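Local coordinates for protein extracellular ligand-binding receptor (Rhodopseudomonas palustris, PDB 4F06) that binds p-hydroxybenzoic acid, a lignin-derived aromatic, and probably delivers such benzoate derivatives to an ABC transporter as its solute-binding component, at residues 120-123 with 124-127; 305-308 with 309-312. All coordinates share one frame; numbering follows the deposited sequence.

Contact 1: 120-123 with 124-127; sequences SFTM and FQNT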
ATOM      1  N   SER A 120       5.549  -1.052   2.547  1.00  5.14           N
ATOM      2  CA  SER A 120       4.153  -1.168   2.136  1.00  4.91           C
ATOM      3  C   SER A 120       3.939  -2.470   1.368  1.00  5.16           C
ATOM      4  O   SER A 120       3.707  -3.519   2.003  1.00  5.84           O
ATOM      5  CB  SER A 120       3.709   0.076   1.360  1.00  6.22           C
ATOM      6  OG  SER A 120       4.566   0.256   0.209  1.00  6.22           O
ATOM      7  N   PHE A 121       4.063  -2.447   0.024  1.00  5.06           N
ATOM      8  CA  PHE A 121       3.699  -3.582  -0.844  1.00  5.16           C
ATOM      9  C   PHE A 121       4.100  -3.173  -2.228  1.00  5.22           C
ATOM     10  O   PHE A 121       4.361  -1.986  -2.492  1.00  5.73           O
ATOM     11  CB  PHE A 121       2.174  -3.914  -0.767  1.00  5.58           C
ATOM     12  CG  PHE A 121       1.274  -2.713  -1.096  1.00  5.37           C
ATOM     13  CD1 PHE A 121       1.032  -1.761  -0.074  1.00  5.60           C
ATOM     14  CD2 PHE A 121       0.696  -2.535  -2.347  1.00  6.53           C
ATOM     15  CE1 PHE A 121       0.184  -0.662  -0.318  1.00  6.69           C
ATOM     16  CE2 PHE A 121      -0.141  -1.438  -2.601  1.00  6.17           C
ATOM     17  CZ  PHE A 121      -0.362  -0.506  -1.598  1.00  6.55           C
ATOM     18  N   THR A 122       4.091  -4.129  -3.152  1.00  5.08           N
ATOM     19  CA  THR A 122       4.088  -3.774  -4.592  1.00  5.44           C
ATOM     20  C   THR A 122       2.847  -4.295  -5.281  1.00  5.14           C
ATOM     21  O   THR A 122       2.140  -5.201  -4.788  1.00  5.67           O
ATOM     22  CB  THR A 122       5.345  -4.199  -5.396  1.00  5.32           C
ATOM     23  OG1 THR A 122       5.262  -5.597  -5.684  1.00  6.25           O
ATOM     24  CG2 THR A 122       6.608  -3.828  -4.661  1.00  6.51           C
HETATM   25  N   MSE A 123       2.532  -3.703  -6.417  1.00  5.67           N
HETATM   26  CA  MSE A 123       1.403  -4.166  -7.196  1.00  6.09           C
HETATM   27  C   MSE A 123       1.594  -5.591  -7.694  1.00  5.93           C
HETATM   28  O   MSE A 123       0.696  -6.405  -7.616  1.00  6.60           O
HETATM   29  CB  MSE A 123       1.135  -3.225  -8.365  1.00  6.90           C
HETATM   30  CG  MSE A 123       0.870  -1.778  -7.914  1.00  7.48           C
HETATM   31 SE   MSE A 123      -0.549  -1.592  -6.599  0.75  8.16          SE
HETATM   32  CE  MSE A 123      -1.912  -2.573  -7.535  1.00  9.13           C
ATOM     33  N   PHE A 124       2.784  -5.913  -8.212  1.00  6.43           N
ATOM     34  CA  PHE A 124       3.031  -7.300  -8.598  1.00  5.76           C
ATOM     35  C   PHE A 124       2.864  -8.281  -7.438  1.00  5.39           C
ATOM     36  O   PHE A 124       2.332  -9.384  -7.607  1.00  6.54           O
ATOM     37  CB  PHE A 124       4.478  -7.422  -9.116  1.00  6.57           C
ATOM     38  CG  PHE A 124       4.603  -7.323 -10.613  1.00  6.88           C
ATOM     39  CD1 PHE A 124       4.650  -6.066 -11.252  1.00  8.28           C
ATOM     40  CD2 PHE A 124       4.787  -8.474 -11.416  1.00  8.56           C
ATOM     41  CE1 PHE A 124       4.793  -6.002 -12.640  1.00  9.75           C
ATOM     42  CE2 PHE A 124       4.942  -8.362 -12.798  1.00  9.50           C
ATOM     43  CZ  PHE A 124       4.942  -7.127 -13.406  1.00 10.48           C
ATOM     44  N   GLN A 125       3.339  -7.870  -6.261  1.00  5.85           N
ATOM     45  CA  GLN A 125       3.277  -8.721  -5.084  1.00  5.87           C
ATOM     46  C   GLN A 125       1.838  -9.134  -4.746  1.00  5.60           C
ATOM     47  O   GLN A 125       1.577 -10.307  -4.488  1.00  6.71           O
ATOM     48  CB  GLN A 125       3.904  -7.965  -3.917  1.00  6.28           C
ATOM     49  CG  GLN A 125       4.060  -8.774  -2.623  1.00  6.26           C
ATOM     50  CD  GLN A 125       4.855  -7.940  -1.630  1.00  4.85           C
ATOM     51  OE1 GLN A 125       4.587  -6.733  -1.434  1.00  5.57           O
ATOM     52  NE2 GLN A 125       5.851  -8.552  -1.013  1.00  5.94           N
ATOM     53  N   ASN A 126       0.896  -8.184  -4.784  1.00  5.83           N
ATOM     54  CA  ASN A 126      -0.505  -8.487  -4.498  1.00  6.05           C
ATOM     55  C   ASN A 126      -1.255  -9.018  -5.717  1.00  6.70           C
ATOM     56  O   ASN A 126      -2.237  -9.770  -5.565  1.00  7.82           O
ATOM     57  CB  ASN A 126      -1.248  -7.260  -3.948  1.00  6.71           C
ATOM     58  CG  ASN A 126      -0.860  -6.891  -2.519  1.00  6.77           C
ATOM     59  OD1 ASN A 126      -0.762  -5.669  -2.147  1.00  8.98           O
ATOM     60  ND2 ASN A 126      -0.693  -7.898  -1.713  1.00  5.90           N
ATOM     61  N   THR A 127      -0.824  -8.669  -6.937  1.00  5.90           N
ATOM     62  CA  THR A 127      -1.588  -9.051  -8.141  1.00  6.70           C
ATOM     63  C   THR A 127      -1.333 -10.481  -8.593  1.00  7.09           C
ATOM     64  O   THR A 127      -2.245 -11.148  -9.104  1.00  7.90           O
ATOM     65  CB  THR A 127      -1.285  -8.063  -9.286  1.00  6.26           C
ATOM     66  OG1 THR A 127      -1.734  -6.772  -8.905  1.00  7.51           O
ATOM     67  CG2 THR A 127      -2.021  -8.469 -10.574  1.00  9.09           C
TER

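Contact 2: 305-308 with 309-312; sequences KSDP and DKAI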
ATOM      1  N   LYS A 305      23.961   8.940  14.235  1.00 13.32           N
ATOM      2  CA  LYS A 305      24.690   9.768  13.288  1.00 14.49           C
ATOM      3  C   LYS A 305      24.212   9.468  11.867  1.00 12.60           C
ATOM      4  O   LYS A 305      23.788   8.352  11.543  1.00 14.91           O
ATOM      5  CB  LYS A 305      26.171   9.456  13.389  1.00 20.59           C
ATOM      6  CG  LYS A 305      26.757   9.863  14.729  1.00 30.75           C
ATOM      7  CD  LYS A 305      28.264   9.672  14.813  1.00 43.67           C
ATOM      8  CE  LYS A 305      29.018  10.596  13.850  1.00 54.49           C
ATOM      9  NZ  LYS A 305      30.510  10.465  13.883  1.00 68.86           N
ATOM     10  N   SER A 306      24.251  10.455  10.990  1.00 12.69           N
ATOM     11  CA  SER A 306      23.855  10.218   9.636  1.00 12.38           C
ATOM     12  C   SER A 306      24.911   9.332   8.967  1.00 11.53           C
ATOM     13  O   SER A 306      26.078   9.707   8.905  1.00 16.06           O
ATOM     14  CB  SER A 306      23.658  11.561   8.948  1.00 16.31           C
ATOM     15  OG  SER A 306      23.277  11.318   7.625  1.00 18.72           O
ATOM     16  N   ASP A 307      24.512   8.151   8.493  1.00 10.63           N
ATOM     17  CA  ASP A 307      25.432   7.216   7.836  1.00 10.59           C
ATOM     18  C   ASP A 307      24.535   6.254   7.037  1.00 10.48           C
ATOM     19  O   ASP A 307      24.231   5.131   7.494  1.00 10.06           O
ATOM     20  CB  ASP A 307      26.298   6.493   8.874  1.00 12.35           C
ATOM     21  CG  ASP A 307      27.305   5.540   8.247  1.00 13.41           C
ATOM     22  OD1 ASP A 307      27.257   5.266   7.013  1.00 17.47           O
ATOM     23  OD2 ASP A 307      28.139   4.993   9.016  1.00 18.14           O
ATOM     24  N   PRO A 308      24.035   6.715   5.880  1.00  8.91           N
ATOM     25  CA  PRO A 308      23.028   5.921   5.161  1.00  9.00           C
ATOM     26  C   PRO A 308      23.519   4.561   4.707  1.00  8.72           C
ATOM     27  O   PRO A 308      22.740   3.622   4.685  1.00  9.05           O
ATOM     28  CB  PRO A 308      22.675   6.813   3.956  1.00  9.74           C
ATOM     29  CG  PRO A 308      23.893   7.711   3.789  1.00 10.24           C
ATOM     30  CD  PRO A 308      24.320   8.008   5.207  1.00  9.83           C
ATOM     31  N   ASP A 309      24.810   4.403   4.384  1.00  9.06           N
ATOM     32  CA  ASP A 309      25.268   3.061   3.989  1.00 10.09           C
ATOM     33  C   ASP A 309      25.095   2.077   5.161  1.00 10.01           C
ATOM     34  O   ASP A 309      24.630   0.953   4.967  1.00 10.73           O
ATOM     35  CB  ASP A 309      26.770   3.087   3.589  1.00 12.41           C
ATOM     36  CG  ASP A 309      27.029   3.721   2.233  1.00 15.70           C
ATOM     37  OD1 ASP A 309      26.105   3.994   1.460  1.00 15.19           O
ATOM     38  OD2 ASP A 309      28.230   3.930   1.913  1.00 19.33           O
ATOM     39  N   LYS A 310      25.473   2.495   6.370  1.00  9.82           N
ATOM     40  CA  LYS A 310      25.379   1.623   7.549  1.00  9.80           C
ATOM     41  C   LYS A 310      23.896   1.423   7.906  1.00  9.43           C
ATOM     42  O   LYS A 310      23.471   0.318   8.255  1.00 10.07           O
ATOM     43  CB  LYS A 310      26.138   2.257   8.715  1.00 12.04           C
ATOM     44  CG  LYS A 310      26.198   1.356   9.937  1.00 16.43           C
ATOM     45  CD  LYS A 310      27.155   1.856  11.016  1.00 21.03           C
ATOM     46  CE  LYS A 310      28.579   2.009  10.548  1.00 31.33           C
ATOM     47  NZ  LYS A 310      29.362   2.463  11.725  1.00 50.50           N
ATOM     48  N   ALA A 311      23.079   2.479   7.783  1.00  8.87           N
ATOM     49  CA  ALA A 311      21.657   2.384   8.124  1.00  8.55           C
ATOM     50  C   ALA A 311      20.960   1.365   7.211  1.00  8.56           C
ATOM     51  O   ALA A 311      20.230   0.473   7.685  1.00  8.80           O
ATOM     52  CB  ALA A 311      20.988   3.755   7.963  1.00  9.03           C
ATOM     53  N   ILE A 312      21.179   1.471   5.899  1.00  7.88           N
ATOM     54  CA  ILE A 312      20.517   0.556   4.966  1.00  7.97           C
ATOM     55  C   ILE A 312      21.043  -0.860   5.180  1.00  8.65           C
ATOM     56  O   ILE A 312      20.247  -1.821   5.095  1.00  9.14           O
ATOM     57  CB  ILE A 312      20.691   1.051   3.524  1.00 10.34           C
ATOM     58  CG1 ILE A 312      19.845   2.290   3.310  1.00 12.67           C
ATOM     59  CG2 ILE A 312      20.441  -0.045   2.497  1.00 14.28           C
ATOM     60  CD1 ILE A 312      18.338   2.011   3.184  1.00 14.08           C
TER
HETATM   61  O   HOH W   1      27.030   6.337   4.343  1.00 18.31           O

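Contact 1: 120-123 with 124-127
Thr122 and Gln125 exchange bonds in both directions at the start of helix 123-136, a capping box. Thr122 OG1 takes the backbone N of Gln125 at 3.0 Å, and Gln125 OE1 takes the backbone N of Thr122 at 3.2 Å. The threonine hydroxyl lies between its own backbone N and carbonyl carbon (chi1 78°), which turns it to the first turn of the helix. The glutamine, extended to its amide, crosses the threonine side chain at about a right angle. Both polar ends have further partners: OG1 bonds to Asp365, OE1 to His335 and Gln338, and NE2 to the carbonyls of Ile336 and Gln363.

Main-chain carbonyls supply the next bonds. Thr122 O accepts from Asn126 N at 3.2 Å. Met123 O, of a selenomethionine, is gripped twice: Thr127 N arrives almost straight ahead of the carbonyl at 2.8 Å, while Thr127 OG1, donating, comes from above the carbonyl plane.

A further touch is against an aromatic ring. Asn126 OD1 approaches the Phe121 ring obliquely, 3.5 Å from Phe121 CD2, with ring and amide planes 34° apart. This ring also meets Tyr253, His254 and the bound p-hydroxybenzoic acid.

Chemically, this is a buried helix start whose N-H groups are met partly by side chains and partly by backbone carbonyls. Bonds at both OE1 and NE2 probably leave the Gln125 amide little freedom to flip, and its grip on Thr122 N probably steadies the backbone just after Phe121, a pocket residue.

Contact 2: 305-308 with 309-312
Asp307 folds its carboxylate back over Lys310 and caps the N terminus of helix 308-315. Its CB leaves the backbone at the flank of the first turn, and it is the next bond that brings the group round: Asp307 CG stands opposite the backbone N (chi1 -178°) and comes to rest 3.5 Å from Lys310 CB. The two carboxylate oxygens then divide the work. Asp307 OD1 accepts from the backbone N of Lys310 at 3.4 Å, a weak capping bond, though a fairly straight one at 162°. The same Asp307 OD1 accepts a hydrogen bond from a water at 2.9 Å, and that water in turn accepts from Asp309 N, also at 2.9 Å, so the carboxylate serves a second helix N-H at one remove. Asp307 OD2 lies against the lysine chain, 3.4 Å from both Lys310 CB and Lys310 CE. A bend at chi3 (-59°) carries the lysine tip round, but Lys310 NZ stays 3.9 Å from Asp307 OD2, a long salt bridge. With an alanine in place of Asp307, Lys310 N is likely to lose its side-chain acceptor, the water one of its anchors and the lysine ammonium this nearby charge.

The main chain closes the turn behind the cap, with Ala311 N bonding to Asp307 O at 2.9 Å and Ile312 N to Pro308 O. Pro308, first in the helix, has no N-H that would need capping.

Around this turn, Asp307 touches Thr302, just past helix 283-301. Pro308 packs on Lys96 and Pro98, ahead of strand 99-101, and on Tyr115, ahead of strand 116-118; the Tyr115 hydroxyl also bonds to Asp309 OD1. The short helix is thereby moored beside the approaches to two neighbouring strands of the six-stranded sheet.

Following the chain from the N terminus, strand 116-118 comes first, at one edge of the six-stranded sheet. Contact 1 closes the short loop after it and launches helix 123-136, which packs against helix 150-165 and against strands 197-201 and 336-348 of the other sheet; here the chain passes from one sheet to the other. Much later, beyond helix 283-301, contact 2 closes the loop into helix 308-315. The two are in series, neither nesting nor crossing, with centres about 27 Å apart and nearest atoms about 13 Å. Strand 116-118 relates them: contact 2 leans on Tyr115 just before it, and contact 1 begins just after it.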